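PDB 3LOO: anopheles gambiae adenosine kinase from Anopheles gambiae, which catalyses the phosphorylation of adenosine at its 5'-hydroxyl, with ATP as phosphate donor, to give AMP. Local coordinates for residues Leu34-Val39 with Pro64-Leu69; Asp43-Tyr48 with Ala140-Gly145; Asn54-Leu57 with Lys61-Pro64; Gly104-Gly107 with Tyr111-Ile114. All coordinates share one frame; numbering follows the deposited sequence.

Contact 1: Leu34-Val39 with Pro64-Leu69; sequences LDISAV and PMYQEL. With B4P (bis(adenosine)-5'-tetraphosphate), chain D.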
loop_
_atom_site.group_PDB
_atom_site.type_symbol
_atom_site.label_atom_id
_atom_site.label_comp_id
_atom_site.label_asym_id
_atom_site.label_seq_id
_atom_site.Cartn_x
_atom_site.Cartn_y
_atom_site.Cartn_z
ATOM N N LEU A 34 -6.079 5.262 -10.734
ATOM C CA LEU A 34 -6.314 4.357 -11.848
ATOM C C LEU A 34 -4.956 4.110 -12.489
ATOM O O LEU A 34 -4.281 5.068 -12.905
ATOM C CB LEU A 34 -7.278 4.992 -12.866
ATOM C CG LEU A 34 -7.659 4.133 -14.112
ATOM C CD1 LEU A 34 -8.364 2.783 -13.752
ATOM C CD2 LEU A 34 -8.537 4.925 -15.112
ATOM N N ASP A 35 -4.562 2.838 -12.591
ATOM C CA ASP A 35 -3.318 2.499 -13.242
ATOM C C ASP A 35 -3.521 2.512 -14.753
ATOM O O ASP A 35 -4.540 1.997 -15.268
ATOM C CB ASP A 35 -2.799 1.121 -12.787
ATOM C CG ASP A 35 -2.294 1.107 -11.322
ATOM O OD1 ASP A 35 -2.134 2.190 -10.694
ATOM O OD2 ASP A 35 -2.020 -0.013 -10.816
ATOM N N ILE A 36 -2.529 3.082 -15.447
ATOM C CA ILE A 36 -2.474 3.062 -16.898
ATOM C C ILE A 36 -1.220 2.281 -17.282
ATOM O O ILE A 36 -0.092 2.751 -17.152
ATOM C CB ILE A 36 -2.486 4.500 -17.479
ATOM C CG1 ILE A 36 -3.691 5.263 -16.970
ATOM C CG2 ILE A 36 -2.480 4.490 -19.000
ATOM C CD1 ILE A 36 -3.655 6.726 -17.301
ATOM N N SER A 37 -1.440 1.075 -17.764
ATOM C CA SER A 37 -0.395 0.089 -17.845
ATOM C C SER A 37 -0.061 -0.254 -19.280
ATOM O O SER A 37 -0.953 -0.548 -20.037
ATOM C CB SER A 37 -0.871 -1.175 -17.137
ATOM O OG SER A 37 0.221 -2.070 -17.004
ATOM N N ALA A 38 1.216 -0.265 -19.643
ATOM C CA ALA A 38 1.611 -0.625 -21.015
ATOM C C ALA A 38 3.010 -1.196 -21.127
ATOM O O ALA A 38 3.886 -0.966 -20.275
ATOM C CB ALA A 38 1.447 0.583 -21.990
ATOM N N VAL A 39 3.214 -1.953 -22.199
ATOM C CA VAL A 39 4.542 -2.379 -22.584
ATOM C C VAL A 39 5.184 -1.261 -23.390
ATOM O O VAL A 39 4.595 -0.725 -24.322
ATOM C CB VAL A 39 4.504 -3.726 -23.348
ATOM C CG1 VAL A 39 5.879 -4.041 -23.991
ATOM C CG2 VAL A 39 4.075 -4.818 -22.378
ATOM N N PRO A 64 2.295 14.796 -20.222
ATOM C CA PRO A 64 1.932 14.331 -21.566
ATOM C C PRO A 64 2.078 12.837 -21.740
ATOM O O PRO A 64 1.615 12.288 -22.735
ATOM C CB PRO A 64 2.923 15.088 -22.488
ATOM C CG PRO A 64 3.252 16.355 -21.687
ATOM C CD PRO A 64 3.365 15.825 -20.281
ATOM N N MET A 65 2.731 12.173 -20.792
ATOM C CA MET A 65 2.950 10.730 -20.915
ATOM C C MET A 65 1.660 9.892 -20.839
ATOM O O MET A 65 1.547 8.846 -21.509
ATOM C CB MET A 65 3.950 10.279 -19.858
ATOM C CG MET A 65 4.400 8.857 -19.999
ATOM S SD MET A 65 5.475 8.329 -18.649
ATOM C CE MET A 65 4.603 8.972 -17.186
ATOM N N TYR A 66 0.700 10.342 -20.019
ATOM C CA TYR A 66 -0.565 9.587 -19.809
ATOM C C TYR A 66 -1.373 9.417 -21.131
ATOM O O TYR A 66 -1.673 8.281 -21.557
ATOM C CB TYR A 66 -1.373 10.196 -18.636
ATOM C CG TYR A 66 -0.543 10.154 -17.349
ATOM C CD1 TYR A 66 -0.381 8.957 -16.649
ATOM C CD2 TYR A 66 0.155 11.277 -16.906
ATOM C CE1 TYR A 66 0.397 8.898 -15.495
ATOM C CE2 TYR A 66 0.942 11.229 -15.766
ATOM C CZ TYR A 66 1.058 10.037 -15.068
ATOM O OH TYR A 66 1.831 9.961 -13.960
ATOM N N GLN A 67 -1.642 10.523 -21.823
ATOM C CA GLN A 67 -2.352 10.451 -23.111
ATOM C C GLN A 67 -1.560 9.650 -24.147
ATOM O O GLN A 67 -2.151 8.901 -24.949
ATOM C CB GLN A 67 -2.630 11.848 -23.648
ATOM C CG GLN A 67 -3.429 11.877 -24.936
ATOM C CD GLN A 67 -3.471 13.253 -25.593
ATOM O OE1 GLN A 67 -3.192 14.276 -24.960
ATOM N NE2 GLN A 67 -3.838 13.284 -26.871
ATOM N N GLU A 68 -0.231 9.806 -24.136
ATOM C CA GLU A 68 0.625 9.076 -25.044
ATOM C C GLU A 68 0.540 7.572 -24.810
ATOM O O GLU A 68 0.497 6.789 -25.778
ATOM C CB GLU A 68 2.063 9.584 -24.935
ATOM C CG GLU A 68 3.037 8.892 -25.854
ATOM C CD GLU A 68 4.406 9.565 -25.918
ATOM O OE1 GLU A 68 4.651 10.630 -25.276
ATOM O OE2 GLU A 68 5.248 9.001 -26.621
ATOM N N LEU A 69 0.511 7.162 -23.532
ATOM C CA LEU A 69 0.309 5.748 -23.187
ATOM C C LEU A 69 -1.054 5.251 -23.706
ATOM O O LEU A 69 -1.148 4.170 -24.273
ATOM C CB LEU A 69 0.388 5.492 -21.662
ATOM C CG LEU A 69 1.721 5.743 -20.955
ATOM C CD1 LEU A 69 1.561 5.538 -19.443
ATOM C CD2 LEU A 69 2.814 4.851 -21.515
HETATM P PA B4P D . 4.179 -2.596 -7.734
HETATM O O1A B4P D . 3.625 -3.477 -8.843
HETATM O O2A B4P D . 5.348 -1.676 -8.082
HETATM O O3A B4P D . 4.791 -3.607 -6.647
HETATM P PB B4P D . 4.287 -3.608 -5.135
HETATM O O1B B4P D . 2.854 -4.132 -5.023
HETATM O O2B B4P D . 4.690 -2.351 -4.382
HETATM O O3B B4P D . 5.344 -4.877 -4.939
HETATM P PG B4P D . 6.611 -4.965 -3.949
HETATM O O1G B4P D . 7.884 -4.578 -4.621
HETATM O O2G B4P D . 6.257 -4.149 -2.721
HETATM O O3G B4P D . 6.667 -6.507 -3.521
HETATM P PD B4P D . 7.720 -7.671 -3.893
HETATM O O1D B4P D . 8.116 -7.498 -5.313
HETATM O O2D B4P D . 8.766 -7.850 -2.829
HETATM O O5E B4P D . 2.979 -1.770 -7.013
HETATM C C5E B4P D . 2.069 -1.253 -7.958
HETATM C C4E B4P D . 1.038 -0.323 -7.386
HETATM O O4E B4P D . 1.610 0.813 -6.736
HETATM C C3E B4P D . 0.254 0.254 -8.532
HETATM O O3E B4P D . -1.009 -0.439 -8.504
HETATM C C2E B4P D . 0.067 1.727 -8.182
HETATM O O2E B4P D . -1.284 2.198 -8.245
HETATM C C1E B4P D . 0.660 1.845 -6.765
HETATM N N9A B4P D . 1.321 3.153 -6.609
HETATM C C8A B4P D . 2.431 3.625 -7.249
HETATM N N7A B4P D . 2.673 4.890 -6.797
HETATM C C5A B4P D . 1.702 5.235 -5.900
HETATM C C6A B4P D . 1.428 6.367 -5.114
HETATM N N6A B4P D . 2.181 7.509 -5.159
HETATM N N1A B4P D . 0.335 6.357 -4.310
HETATM C C2A B4P D . -0.458 5.260 -4.214
HETATM N N3A B4P D . -0.208 4.162 -4.945
HETATM C C4A B4P D . 0.863 4.123 -5.780
HETATM O O5F B4P D . 6.706 -8.912 -3.853
HETATM C C5F B4P D . 5.782 -9.098 -2.787
HETATM C C4F B4P D . 5.366 -10.568 -2.826
HETATM O O4F B4P D . 4.987 -10.984 -4.150
HETATM C C3F B4P D . 6.541 -11.475 -2.507
HETATM O O3F B4P D . 6.736 -11.528 -1.100
HETATM C C2F B4P D . 6.103 -12.793 -3.116
HETATM O O2F B4P D . 5.219 -13.495 -2.219
HETATM C C1F B4P D . 5.366 -12.346 -4.392
HETATM N N9B B4P D . 6.359 -12.371 -5.513
HETATM C C8B B4P D . 6.992 -11.301 -6.035
HETATM N N7B B4P D . 7.836 -11.673 -7.028
HETATM C C5B B4P D . 7.764 -13.013 -7.167
HETATM C C6B B4P D . 8.379 -13.963 -7.978
HETATM N N6B B4P D . 9.283 -13.554 -8.904
HETATM N N1B B4P D . 8.050 -15.285 -7.845
HETATM C C2B B4P D . 7.145 -15.697 -6.923
HETATM N N3B B4P D . 6.520 -14.814 -6.093
HETATM C C4B B4P D . 6.792 -13.473 -6.162
#

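Contact 2: Asp43-Tyr48 with Ala140-Gly145; sequences DLLNKY and AVLVTG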
loop_
_atom_site.group_PDB
_atom_site.type_symbol
_atom_site.label_atom_id
_atom_site.label_comp_id
_atom_site.label_asym_id
_atom_site.label_seq_id
_atom_site.Cartn_x
_atom_site.Cartn_y
_atom_site.Cartn_z
ATOM N N ASP A 43 13.282 4.147 -25.009
ATOM C CA ASP A 43 13.147 5.494 -25.559
ATOM C C ASP A 43 11.985 6.226 -24.928
ATOM O O ASP A 43 12.039 7.447 -24.753
ATOM C CB ASP A 43 13.019 5.488 -27.096
ATOM C CG ASP A 43 11.954 4.520 -27.587
ATOM O OD1 ASP A 43 11.327 4.816 -28.631
ATOM O OD2 ASP A 43 11.749 3.467 -26.931
ATOM N N LEU A 44 10.926 5.500 -24.574
ATOM C CA LEU A 44 9.835 6.155 -23.837
ATOM C C LEU A 44 10.305 6.621 -22.450
ATOM O O LEU A 44 10.089 7.754 -22.077
ATOM C CB LEU A 44 8.565 5.299 -23.771
ATOM C CG LEU A 44 7.387 6.015 -23.106
ATOM C CD1 LEU A 44 6.884 7.151 -23.971
ATOM C CD2 LEU A 44 6.292 5.034 -22.871
ATOM N N LEU A 45 10.978 5.751 -21.716
ATOM C CA LEU A 45 11.564 6.136 -20.424
ATOM C C LEU A 45 12.514 7.335 -20.517
ATOM O O LEU A 45 12.439 8.263 -19.702
ATOM C CB LEU A 45 12.331 4.962 -19.817
ATOM C CG LEU A 45 11.588 3.649 -19.563
ATOM C CD1 LEU A 45 12.378 2.834 -18.564
ATOM C CD2 LEU A 45 10.178 3.893 -19.035
ATOM N N ASN A 46 13.413 7.298 -21.505
ATOM C CA ASN A 46 14.350 8.397 -21.732
ATOM C C ASN A 46 13.643 9.668 -22.042
ATOM O O ASN A 46 13.977 10.702 -21.477
ATOM C CB ASN A 46 15.331 8.052 -22.843
ATOM C CG ASN A 46 16.422 7.126 -22.377
ATOM O OD1 ASN A 46 16.293 6.430 -21.376
ATOM N ND2 ASN A 46 17.521 7.108 -23.119
ATOM N N LYS A 47 12.614 9.596 -22.885
ATOM C CA LYS A 47 11.808 10.781 -23.166
ATOM C C LYS A 47 11.281 11.460 -21.899
ATOM O O LYS A 47 11.138 12.679 -21.862
ATOM C CB LYS A 47 10.640 10.429 -24.083
ATOM C CG LYS A 47 9.832 11.622 -24.557
ATOM C CD LYS A 47 8.754 11.172 -25.554
ATOM C CE LYS A 47 7.768 12.296 -25.826
ATOM N NZ LYS A 47 6.654 11.849 -26.730
ATOM N N TYR A 48 10.987 10.689 -20.858
ATOM C CA TYR A 48 10.390 11.286 -19.653
ATOM C C TYR A 48 11.320 11.302 -18.414
ATOM O O TYR A 48 10.862 11.516 -17.267
ATOM C CB TYR A 48 9.029 10.627 -19.370
ATOM C CG TYR A 48 7.989 11.037 -20.382
ATOM C CD1 TYR A 48 7.413 12.296 -20.345
ATOM C CD2 TYR A 48 7.608 10.169 -21.400
ATOM C CE1 TYR A 48 6.445 12.685 -21.301
ATOM C CE2 TYR A 48 6.660 10.537 -22.339
ATOM C CZ TYR A 48 6.088 11.772 -22.296
ATOM O OH TYR A 48 5.161 12.101 -23.256
ATOM N N ALA A 140 1.116 5.787 -14.067
ATOM C CA ALA A 140 1.727 5.134 -15.212
ATOM C C ALA A 140 2.461 3.916 -14.707
ATOM O O ALA A 140 3.250 4.019 -13.755
ATOM C CB ALA A 140 2.717 6.107 -15.918
ATOM N N VAL A 141 2.208 2.762 -15.325
ATOM C CA VAL A 141 2.931 1.538 -15.007
ATOM C C VAL A 141 3.573 1.066 -16.312
ATOM O O VAL A 141 2.892 0.515 -17.185
ATOM C CB VAL A 141 1.987 0.427 -14.500
ATOM C CG1 VAL A 141 2.766 -0.867 -14.268
ATOM C CG2 VAL A 141 1.228 0.841 -13.219
ATOM N N LEU A 142 4.870 1.319 -16.466
ATOM C CA LEU A 142 5.566 1.058 -17.721
ATOM C C LEU A 142 6.363 -0.216 -17.605
ATOM O O LEU A 142 7.229 -0.333 -16.738
ATOM C CB LEU A 142 6.499 2.225 -18.062
ATOM C CG LEU A 142 5.855 3.600 -18.035
ATOM C CD1 LEU A 142 6.808 4.647 -18.560
ATOM C CD2 LEU A 142 4.584 3.568 -18.871
ATOM N N VAL A 143 6.062 -1.169 -18.479
ATOM C CA VAL A 143 6.755 -2.456 -18.492
ATOM C C VAL A 143 7.819 -2.481 -19.602
ATOM O O VAL A 143 7.510 -2.273 -20.786
ATOM C CB VAL A 143 5.753 -3.610 -18.678
ATOM C CG1 VAL A 143 6.483 -4.926 -18.906
ATOM C CG2 VAL A 143 4.825 -3.687 -17.487
ATOM N N THR A 144 9.070 -2.692 -19.201
ATOM C CA THR A 144 10.194 -2.804 -20.133
ATOM C C THR A 144 10.990 -4.037 -19.739
ATOM O O THR A 144 11.604 -4.068 -18.660
ATOM C CB THR A 144 11.111 -1.587 -20.095
ATOM O OG1 THR A 144 10.380 -0.422 -20.506
ATOM C CG2 THR A 144 12.258 -1.785 -21.054
ATOM N N GLY A 145 10.961 -5.042 -20.617
ATOM C CA GLY A 145 11.528 -6.358 -20.328
ATOM C C GLY A 145 10.845 -6.909 -19.093
ATOM O O GLY A 145 9.621 -6.992 -19.060
#

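Contact 3: Asn54-Leu57 with Lys61-Pro64; sequences NAIL and KHMP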
loop_
_atom_site.group_PDB
_atom_site.type_symbol
_atom_site.label_atom_id
_atom_site.label_comp_id
_atom_site.label_asym_id
_atom_site.label_seq_id
_atom_site.Cartn_x
_atom_site.Cartn_y
_atom_site.Cartn_z
ATOM N N ASN A 54 11.844 1.709 -10.933
ATOM C CA ASN A 54 11.750 2.866 -10.046
ATOM C C ASN A 54 10.289 3.334 -9.885
ATOM O O ASN A 54 9.439 2.981 -10.703
ATOM C CB ASN A 54 12.577 4.001 -10.662
ATOM C CG ASN A 54 12.917 5.108 -9.673
ATOM O OD1 ASN A 54 12.876 4.911 -8.457
ATOM N ND2 ASN A 54 13.266 6.292 -10.204
ATOM N N ALA A 55 10.010 4.131 -8.846
ATOM C CA ALA A 55 8.692 4.731 -8.642
ATOM C C ALA A 55 8.869 6.185 -8.293
ATOM O O ALA A 55 9.654 6.513 -7.403
ATOM C CB ALA A 55 7.936 4.017 -7.519
ATOM N N ILE A 56 8.127 7.056 -8.967
ATOM C CA ILE A 56 8.246 8.487 -8.771
ATOM C C ILE A 56 6.880 9.111 -8.735
ATOM O O ILE A 56 5.880 8.478 -9.107
ATOM C CB ILE A 56 9.097 9.186 -9.902
ATOM C CG1 ILE A 56 8.349 9.117 -11.263
ATOM C CG2 ILE A 56 10.538 8.584 -9.970
ATOM C CD1 ILE A 56 8.998 9.862 -12.456
ATOM N N LEU A 57 6.850 10.354 -8.249
ATOM C CA LEU A 57 5.718 11.261 -8.363
ATOM C C LEU A 57 5.827 12.062 -9.674
ATOM O O LEU A 57 6.936 12.475 -10.050
ATOM C CB LEU A 57 5.715 12.205 -7.149
ATOM C CG LEU A 57 5.466 11.480 -5.818
ATOM C CD1 LEU A 57 5.547 12.484 -4.639
ATOM C CD2 LEU A 57 4.062 10.727 -5.826
ATOM N N LYS A 61 6.467 17.851 -16.506
ATOM C CA LYS A 61 7.036 17.266 -17.708
ATOM C C LYS A 61 6.520 15.845 -17.943
ATOM O O LYS A 61 6.664 15.302 -19.028
ATOM C CB LYS A 61 8.566 17.244 -17.627
ATOM C CG LYS A 61 9.171 16.477 -16.430
ATOM C CD LYS A 61 10.666 16.246 -16.622
ATOM C CE LYS A 61 11.292 15.670 -15.350
ATOM N NZ LYS A 61 12.736 15.364 -15.532
ATOM N N HIS A 62 5.947 15.223 -16.915
ATOM C CA HIS A 62 5.491 13.837 -17.048
ATOM C C HIS A 62 4.078 13.797 -17.612
ATOM O O HIS A 62 3.655 12.781 -18.151
ATOM C CB HIS A 62 5.563 13.108 -15.693
ATOM C CG HIS A 62 6.957 12.939 -15.195
ATOM N ND1 HIS A 62 7.453 13.631 -14.117
ATOM C CD2 HIS A 62 7.980 12.190 -15.665
ATOM C CE1 HIS A 62 8.721 13.314 -13.938
ATOM N NE2 HIS A 62 9.062 12.433 -14.863
ATOM N N MET A 63 3.361 14.910 -17.488
ATOM C CA MET A 63 1.936 14.925 -17.775
ATOM C C MET A 63 1.525 14.430 -19.164
ATOM O O MET A 63 0.496 13.753 -19.279
ATOM C CB MET A 63 1.326 16.298 -17.517
ATOM C CG MET A 63 1.264 16.708 -16.044
ATOM S SD MET A 63 0.662 15.458 -14.879
ATOM C CE MET A 63 0.994 16.318 -13.337
ATOM N N PRO A 64 2.295 14.796 -20.222
ATOM C CA PRO A 64 1.932 14.331 -21.566
ATOM C C PRO A 64 2.078 12.837 -21.740
ATOM O O PRO A 64 1.615 12.288 -22.735
ATOM C CB PRO A 64 2.923 15.088 -22.488
ATOM C CG PRO A 64 3.252 16.355 -21.687
ATOM C CD PRO A 64 3.365 15.825 -20.281
#

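Contact 4: Gly104-Gly107 with Tyr111-Ile114; sequences GCVG and YARI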
loop_
_atom_site.group_PDB
_atom_site.type_symbol
_atom_site.label_atom_id
_atom_site.label_comp_id
_atom_site.label_asym_id
_atom_site.label_seq_id
_atom_site.Cartn_x
_atom_site.Cartn_y
_atom_site.Cartn_z
ATOM N N GLY A 104 -9.934 7.978 0.839
ATOM C CA GLY A 104 -8.992 8.712 -0.014
ATOM C C GLY A 104 -9.828 9.622 -0.897
ATOM O O GLY A 104 -11.071 9.584 -0.826
ATOM N N CYS A 105 -9.160 10.443 -1.710
ATOM C CA CYS A 105 -9.841 11.445 -2.544
ATOM C C CYS A 105 -9.732 11.197 -4.047
ATOM O O CYS A 105 -8.629 10.938 -4.592
ATOM C CB CYS A 105 -9.340 12.857 -2.192
ATOM S SG CYS A 105 -10.359 14.225 -2.917
ATOM N N VAL A 106 -10.885 11.295 -4.717
ATOM C CA VAL A 106 -10.994 11.054 -6.156
ATOM C C VAL A 106 -11.612 12.299 -6.779
ATOM O O VAL A 106 -12.064 13.207 -6.056
ATOM C CB VAL A 106 -11.876 9.817 -6.528
ATOM C CG1 VAL A 106 -11.246 8.472 -6.060
ATOM C CG2 VAL A 106 -13.324 9.975 -6.011
ATOM N N GLY A 107 -11.662 12.321 -8.109
ATOM C CA GLY A 107 -12.311 13.416 -8.829
ATOM C C GLY A 107 -13.776 13.063 -9.019
ATOM O O GLY A 107 -14.250 12.013 -8.543
ATOM N N TYR A 111 -12.980 8.291 -14.343
ATOM C CA TYR A 111 -11.929 7.495 -13.709
ATOM C C TYR A 111 -12.357 7.122 -12.317
ATOM O O TYR A 111 -12.113 6.011 -11.916
ATOM C CB TYR A 111 -10.576 8.246 -13.663
ATOM C CG TYR A 111 -9.810 8.280 -14.969
ATOM C CD1 TYR A 111 -10.251 7.582 -16.101
ATOM C CD2 TYR A 111 -8.621 9.007 -15.069
ATOM C CE1 TYR A 111 -9.517 7.598 -17.292
ATOM C CE2 TYR A 111 -7.885 9.018 -16.218
ATOM C CZ TYR A 111 -8.335 8.321 -17.334
ATOM O OH TYR A 111 -7.583 8.379 -18.486
ATOM N N ALA A 112 -12.983 8.057 -11.579
ATOM C CA ALA A 112 -13.464 7.749 -10.242
ATOM C C ALA A 112 -14.523 6.626 -10.248
ATOM O O ALA A 112 -14.530 5.816 -9.322
ATOM C CB ALA A 112 -14.000 8.989 -9.520
ATOM N N ARG A 113 -15.394 6.563 -11.271
ATOM C CA ARG A 113 -16.428 5.473 -11.306
ATOM C C ARG A 113 -15.824 4.125 -11.596
ATOM O O ARG A 113 -16.325 3.130 -11.095
ATOM C CB ARG A 113 -17.545 5.664 -12.347
ATOM C CG ARG A 113 -17.716 7.021 -12.878
ATOM C CD ARG A 113 -18.853 7.089 -13.916
ATOM N NE ARG A 113 -20.121 6.884 -13.254
ATOM C CZ ARG A 113 -20.845 7.872 -12.762
ATOM N NH1 ARG A 113 -21.997 7.622 -12.149
ATOM N NH2 ARG A 113 -20.407 9.102 -12.891
ATOM N N ILE A 114 -14.780 4.066 -12.437
ATOM C CA ILE A 114 -14.066 2.803 -12.608
ATOM C C ILE A 114 -13.518 2.297 -11.255
ATOM O O ILE A 114 -13.664 1.103 -10.925
ATOM C CB ILE A 114 -12.902 2.905 -13.656
ATOM C CG1 ILE A 114 -13.445 3.120 -15.088
ATOM C CG2 ILE A 114 -12.023 1.655 -13.609
ATOM C CD1 ILE A 114 -12.491 3.929 -15.991
#

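Contact 1: Leu34-Val39 with Pro64-Leu69
I36 meets Y66 and L69 where strand 34-39 passes beside helix 64-69, with L69 N bonded to M65 O inside the helical turn and no hydrogen bond joining the two backbones. I36 points its CB at the helix, and the branched side chain serves two partners. Its CG1 lies anti to the carbonyl carbon (chi1 -55°) and the chain stays extended beyond it (chi2 170°), which carries CD1 to within 4.0 Å of Y66 CD1. The isoleucine and tyrosine side chains cross at about a right angle, the methyl approaching the ring obliquely. The second branch, CG2 of I36, packs against CB of L69 at 4.0 Å, and L69 CD1 settles near the backbone O of I36. M65 CE lies over one face of the Y66 ring, toward its rim, and the phenol oxygen is hydrogen-bonded to the backbone O of C151, so the polar end of this buried ring is satisfied. One residue earlier in the strand, D35 turns to the ligand instead: its OD1 accepts a bond from O2E of B4P at 2.6 Å, and its OD2 one from O3E, also at 2.6 Å. N313 ND2 adds a further bond to D35 OD2. Apolar on the helix side and ribose-binding on the other, the strand has a two-sided character consistent with its belonging to the lid sheet of pfkB-family kinases, which closes over the nucleoside site.

Contact 2: Asp43-Tyr48 with Ala140-Gly145
L44, whose CD2 comes within 4.4 Å of L142 CD1, sets its other methyl, CD1, in plane at the edge of the Y48 ring; over one face of that ring, toward the rim, lies CG of K47, 4.0 Å above the plane. The ring sits where helix 43-47 ends, Y48 being the first residue to leave helical geometry. Helix and strand 140-144 run at 137° to one another, their axes 10.2 Å apart, with the CA atoms of L45 and L142 the nearest pair. The leucines carry the contact. L45 is not aimed squarely at the strand, but with CG anti to its carbonyl carbon (chi1 -58°) its end swings nearer, and CD2 touches L142 CD1 at 3.5 Å, tighter than usual for two methyls. The two side chains run side by side with opposite headings rather than meeting head on. At the far end, CD1 of L45 lies 4.3 Å from T144 OG1, a hydroxyl already engaged by the backbone O of V40. L142 also packs on L69, and L44 on both L69 and E68, so the neighbouring helix 64-73 shares this layer. K47 NZ, from the last helical residue, and Y48 OH, just beyond it, meet at E68 OE1. Between the helix and the strand themselves no hydrogen bond or salt bridge forms: what holds them is the burial of close-fitting leucine methyls.

Contact 3: Asn54-Leu57 with Lys61-Pro64
Chi1 of I56 is 67°, which wedges CG1 between the backbone N and the carbonyl carbon, and with an extended chi2 of 175° this sends CD1 over one face of the H62 imidazole. The setting is an edge of the five-stranded sheet that probably forms the lid of this pfkB-family kinase: I56 belongs to the outermost strand 54-57, and H62 to the short 3-10 segment that the chain makes on its way to helix 64-73. CD1 sits nearest the outer end of the ring, 3.5 Å from H62 NE2 and 3.8 Å from CE1. Opposite it, CG of K61 lies over the other face, displaced toward the rim, so that aliphatic carbon flanks the imidazole on both sides. The ring is further fixed in rotation by the backbone N-H of E59, which is bonded to H62 ND1, while C151 of the adjoining strand 147-153 touches both I56 and H62. L57 faces the other way; its side chain lies about 4 Å from the bound B4P and belongs to the ligand pocket. Its backbone leads back to the histidine, where L57 O stands obliquely to the imidazole, 4.3 Å from H62 ND1.

Contact 4: Gly104-Gly107 with Tyr111-Ile114
A112 closes tightly on V106 and G107, whereas its helix neighbour R113 marks the solvent side. The methyl of A112 points into the strand end and is met twice: CB lies 3.2 Å from the backbone O of G107 and 3.7 Å from CG2 of V106. CB of V106 points toward the helix; with CG1 anti to the carbonyl carbon (chi1 -66°), the other branch, CG2, takes the place between backbone N and carbonyl carbon and meets the alanine methyl. The backbones are close as well, the CA atoms of V106 and A112 being 5.8 Å apart, and no hydrogen bond crosses between the segments. The backbone polar groups are engaged nearby: G107 N is bonded to T136 OG1, A112 N to D109 OD1, and G107 O receives a weak bond from R130 NH1. R113, by contrast, is exposed, its CB pointing away from the strand. The end of the Y111 side chain also leaves 104-107, but packs on L34 and, edge-to-face, on Y77, whose hydroxyl it bonds. A112 lies in the first turn of its helix and meets the end of the preceding strand, within the beta-alpha-beta crossover of strand 100-107, helix 110-122 and the parallel strand 125-131 in the large sheet of the pfkB kinase fold.

Contacts 1 and 2 are buried and coat one small sheet: strands 33-39 and 137-144 are neighbours in it, and L69 CD2 touches L142 CD2 at 3.4 Å. Both pack apolar side chains between helix and strand, but contact 1 alone of the two carries a ligand-binding carboxylate; a salt bridge joins their helices. Contact 3, partly buried, lies at the edge of the same sheet, swaps aliphatic pairing for a methyl on an imidazole, and shares P64 with contact 1. Contact 4 is buried but belongs to the large sheet; a minimal alanine contact replaces bulky leucines. It still reaches contact 1, with L34 packing on Y111 and I114.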